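Local coordinates for putative alpha-L-fucosidase (Bacteroides thetaiotaomicron VPI-5482, PDB 3GZA), which probably hydrolyses alpha-L-fucosidic linkages as an exported glycosidase of the glycosyl hydrolase 29 family, at the interface of chains A and B. Coordinates in Å, arbitrary orientation; residue numbers count along the deposited sequence, not the author numbering. Chains: chain A/B, putative alpha-L-fucosidase.

The interface of chains A and B. Residues chain A 44-45, 47, 134-136, 138-140, 145, 154; chain B 137, 145-146, 150-151, 154.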
# COMPACT_ATOMS: atom_id res chain seq x y z
N ARG A 44 10.06 -5.92 11.28
CA ARG A 44 9.83 -6.70 10.06
C ARG A 44 8.43 -7.28 10.02
O ARG A 44 7.92 -7.52 8.93
CB ARG A 44 10.85 -7.83 9.96
CG ARG A 44 12.27 -7.38 9.66
CD ARG A 44 13.28 -8.52 9.91
NE ARG A 44 14.58 -8.15 9.42
CZ ARG A 44 15.64 -8.98 9.45
NH1 ARG A 44 15.53 -10.13 10.04
NH2 ARG A 44 16.79 -8.62 8.91
N ILE A 45 7.79 -7.47 11.17
CA ILE A 45 6.50 -8.19 11.19
C ILE A 45 5.33 -7.43 11.83
O ILE A 45 4.27 -7.99 12.05
CB ILE A 45 6.63 -9.62 11.75
CG1 ILE A 45 6.94 -9.60 13.25
CG2 ILE A 45 7.67 -10.45 10.96
CD1 ILE A 45 6.77 -11.00 13.91
N PRO A 47 3.36 -4.02 10.84
CA PRO A 47 3.25 -2.88 9.97
C PRO A 47 3.11 -1.56 10.78
O PRO A 47 2.56 -1.54 11.89
CB PRO A 47 1.97 -3.18 9.17
CG PRO A 47 1.81 -4.64 9.23
CD PRO A 47 2.32 -5.03 10.59
N ASN A 134 8.93 -6.94 3.98
CA ASN A 134 7.97 -5.86 3.73
C ASN A 134 6.81 -6.13 4.65
O ASN A 134 6.01 -7.06 4.44
CB ASN A 134 7.54 -5.86 2.27
CG ASN A 134 6.62 -4.72 1.93
OD1 ASN A 134 5.75 -4.34 2.77
ND2 ASN A 134 6.80 -4.13 0.71
N SER A 135 6.80 -5.40 5.76
CA SER A 135 5.79 -5.64 6.78
C SER A 135 4.38 -5.34 6.28
O SER A 135 3.46 -6.07 6.58
CB SER A 135 6.08 -4.86 8.05
OG SER A 135 6.05 -3.48 7.83
N LEU A 136 4.24 -4.29 5.50
CA LEU A 136 2.89 -3.93 5.02
C LEU A 136 2.31 -5.03 4.16
O LEU A 136 1.13 -5.38 4.31
CB LEU A 136 2.94 -2.64 4.17
CG LEU A 136 1.56 -2.20 3.70
CD1 LEU A 136 0.64 -1.70 4.86
CD2 LEU A 136 1.80 -1.16 2.57
N GLY A 138 3.28 -8.22 3.71
CA GLY A 138 3.31 -9.60 4.12
C GLY A 138 4.44 -10.41 3.48
O GLY A 138 4.22 -11.58 3.17
N ILE A 139 5.61 -9.80 3.29
CA ILE A 139 6.75 -10.51 2.72
C ILE A 139 7.76 -10.77 3.86
O ILE A 139 8.14 -9.83 4.57
CB ILE A 139 7.44 -9.68 1.64
CG1 ILE A 139 6.41 -9.20 0.60
CG2 ILE A 139 8.61 -10.47 1.05
CD1 ILE A 139 5.65 -10.29 -0.15
N HIS A 140 8.21 -12.02 3.99
CA HIS A 140 9.15 -12.40 5.05
C HIS A 140 10.20 -13.26 4.38
O HIS A 140 9.88 -14.30 3.82
CB HIS A 140 8.42 -13.19 6.13
CG HIS A 140 9.16 -13.29 7.44
ND1 HIS A 140 9.34 -12.20 8.27
CD2 HIS A 140 9.72 -14.34 8.08
CE1 HIS A 140 9.97 -12.59 9.37
NE2 HIS A 140 10.22 -13.88 9.28
N GLU A 145 3.63 -14.48 2.35
CA GLU A 145 3.05 -15.45 3.25
C GLU A 145 1.75 -15.97 2.71
O GLU A 145 1.00 -15.22 2.11
CB GLU A 145 2.78 -14.80 4.58
CG GLU A 145 4.05 -14.41 5.27
CD GLU A 145 4.04 -14.77 6.69
OE1 GLU A 145 3.04 -14.42 7.37
OE2 GLU A 145 5.06 -15.35 7.11
N ARG A 154 0.68 -14.42 -5.66
CA ARG A 154 1.15 -13.25 -4.95
C ARG A 154 2.66 -13.13 -5.06
O ARG A 154 3.21 -12.03 -5.22
CB ARG A 154 0.64 -13.27 -3.50
CG ARG A 154 0.98 -12.01 -2.81
CD ARG A 154 0.27 -11.91 -1.44
NE ARG A 154 0.53 -10.68 -0.72
CZ ARG A 154 -0.09 -9.52 -0.94
NH1 ARG A 154 -1.03 -9.41 -1.86
NH2 ARG A 154 0.24 -8.48 -0.20
N LEU B 137 -3.33 -6.11 -0.07
CA LEU B 137 -2.85 -6.58 1.23
C LEU B 137 -3.05 -8.06 1.51
O LEU B 137 -2.62 -8.56 2.55
CB LEU B 137 -3.52 -5.76 2.36
CG LEU B 137 -3.26 -4.26 2.37
CD1 LEU B 137 -4.04 -3.50 3.49
CD2 LEU B 137 -1.72 -3.96 2.43
N GLU B 145 -3.13 -14.13 5.65
CA GLU B 145 -2.61 -15.46 5.45
C GLU B 145 -1.22 -15.63 6.07
O GLU B 145 -0.47 -14.67 6.16
CB GLU B 145 -2.57 -15.79 3.97
CG GLU B 145 -3.94 -15.69 3.28
CD GLU B 145 -5.05 -16.59 3.88
OE1 GLU B 145 -4.80 -17.54 4.68
OE2 GLU B 145 -6.22 -16.30 3.55
N GLY B 146 -0.89 -16.85 6.44
CA GLY B 146 0.39 -17.15 7.08
C GLY B 146 0.14 -17.89 8.37
O GLY B 146 -0.93 -17.79 8.95
N PHE B 150 3.42 -12.99 12.34
CA PHE B 150 3.33 -11.97 11.30
C PHE B 150 1.93 -11.85 10.74
O PHE B 150 1.38 -10.76 10.67
CB PHE B 150 4.41 -12.28 10.23
CG PHE B 150 4.56 -11.23 9.13
CD1 PHE B 150 4.19 -9.89 9.26
CD2 PHE B 150 5.26 -11.58 8.01
CE1 PHE B 150 4.44 -8.95 8.27
CE2 PHE B 150 5.50 -10.65 7.00
CZ PHE B 150 5.07 -9.36 7.12
N ALA B 151 1.30 -12.97 10.40
CA ALA B 151 -0.04 -12.99 9.87
C ALA B 151 -1.03 -12.43 10.95
O ALA B 151 -1.86 -11.60 10.63
CB ALA B 151 -0.41 -14.42 9.47
N ARG B 154 -0.59 -8.61 11.05
CA ARG B 154 -1.16 -7.98 9.89
C ARG B 154 -2.71 -7.98 9.94
O ARG B 154 -3.33 -7.01 9.51
CB ARG B 154 -0.68 -8.65 8.59
CG ARG B 154 0.82 -8.48 8.30
CD ARG B 154 1.10 -8.61 6.79
NE ARG B 154 0.42 -9.78 6.23
CZ ARG B 154 0.75 -11.07 6.44
NH1 ARG B 154 1.77 -11.46 7.19
NH2 ARG B 154 0.04 -12.00 5.86
O HOH W 1 2.85 -15.48 9.72
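B:Phe150 is the apolar plug of this patch. Its CG lies anti to the backbone N (chi1 -174°), and the ring points into a cup on chain A built from A:Ile45, the 134-140 stretch and A:Glu145. A:Ile45 covers one face, with A:Ile45 CG2 toward the rim, 3.7 Å from B:Phe150 CG. The tip of the ring reaches A:Gly138, where B:Phe150 CZ lies 3.5 Å from A:Gly138 CA. The carbonyl oxygen of A:Asn134 meets the ring edge in plane. A:His140 runs past in the opposite direction, its CB near CE2. Beside this core, B:Leu137 CD2 touches A:Leu136 CG at 3.9 Å.

The opposite ring face carries the guanidinium of B:Arg154. B:Arg154 NH1 sits over the centre of the B:Phe150 ring, 3.3 Å above its plane. B:Arg154 CD lies 3.5 Å from the carbonyl oxygen O of A:Ser135; beyond it the chain bends at chi3 (-47°), which turns the guanidinium back over the ring. A:Gly138 CA packs on one guanidinium face. Nearer the backbone, A:Pro47 CG meets B:Arg154 CG, the two side chains crossing at about a right angle.

At the polar rim, B:Arg154 NH1 forms a salt bridge and a nearly straight hydrogen bond to the carboxylate oxygen A:Glu145 OE1, at 3.2 Å (162° at H). The donor comes from above the carboxylate plane. B:Arg154 NH2 binds the carbonyl oxygen B:Glu145 O at 2.7 Å, which fixes the guanidinium from its own chain. A:Glu145 OE1 also holds water 1 at 2.6 Å, and this water bridges to the backbone N of B:Ala151. An alanine at B:Arg154 would remove the guanidinium and is likely to cost the salt bridge to A:Glu145 and the packing of NH1 over the B:Phe150 ring.

B:Phe150 and B:Arg154 lie one turn apart near the start of helix 149-171. They enter chain A beside the end of helix 40-45 and the loop before strand 139-140. The two-fold repeats this patch with chains exchanged, although the structure alone does not show that the dimer is biological.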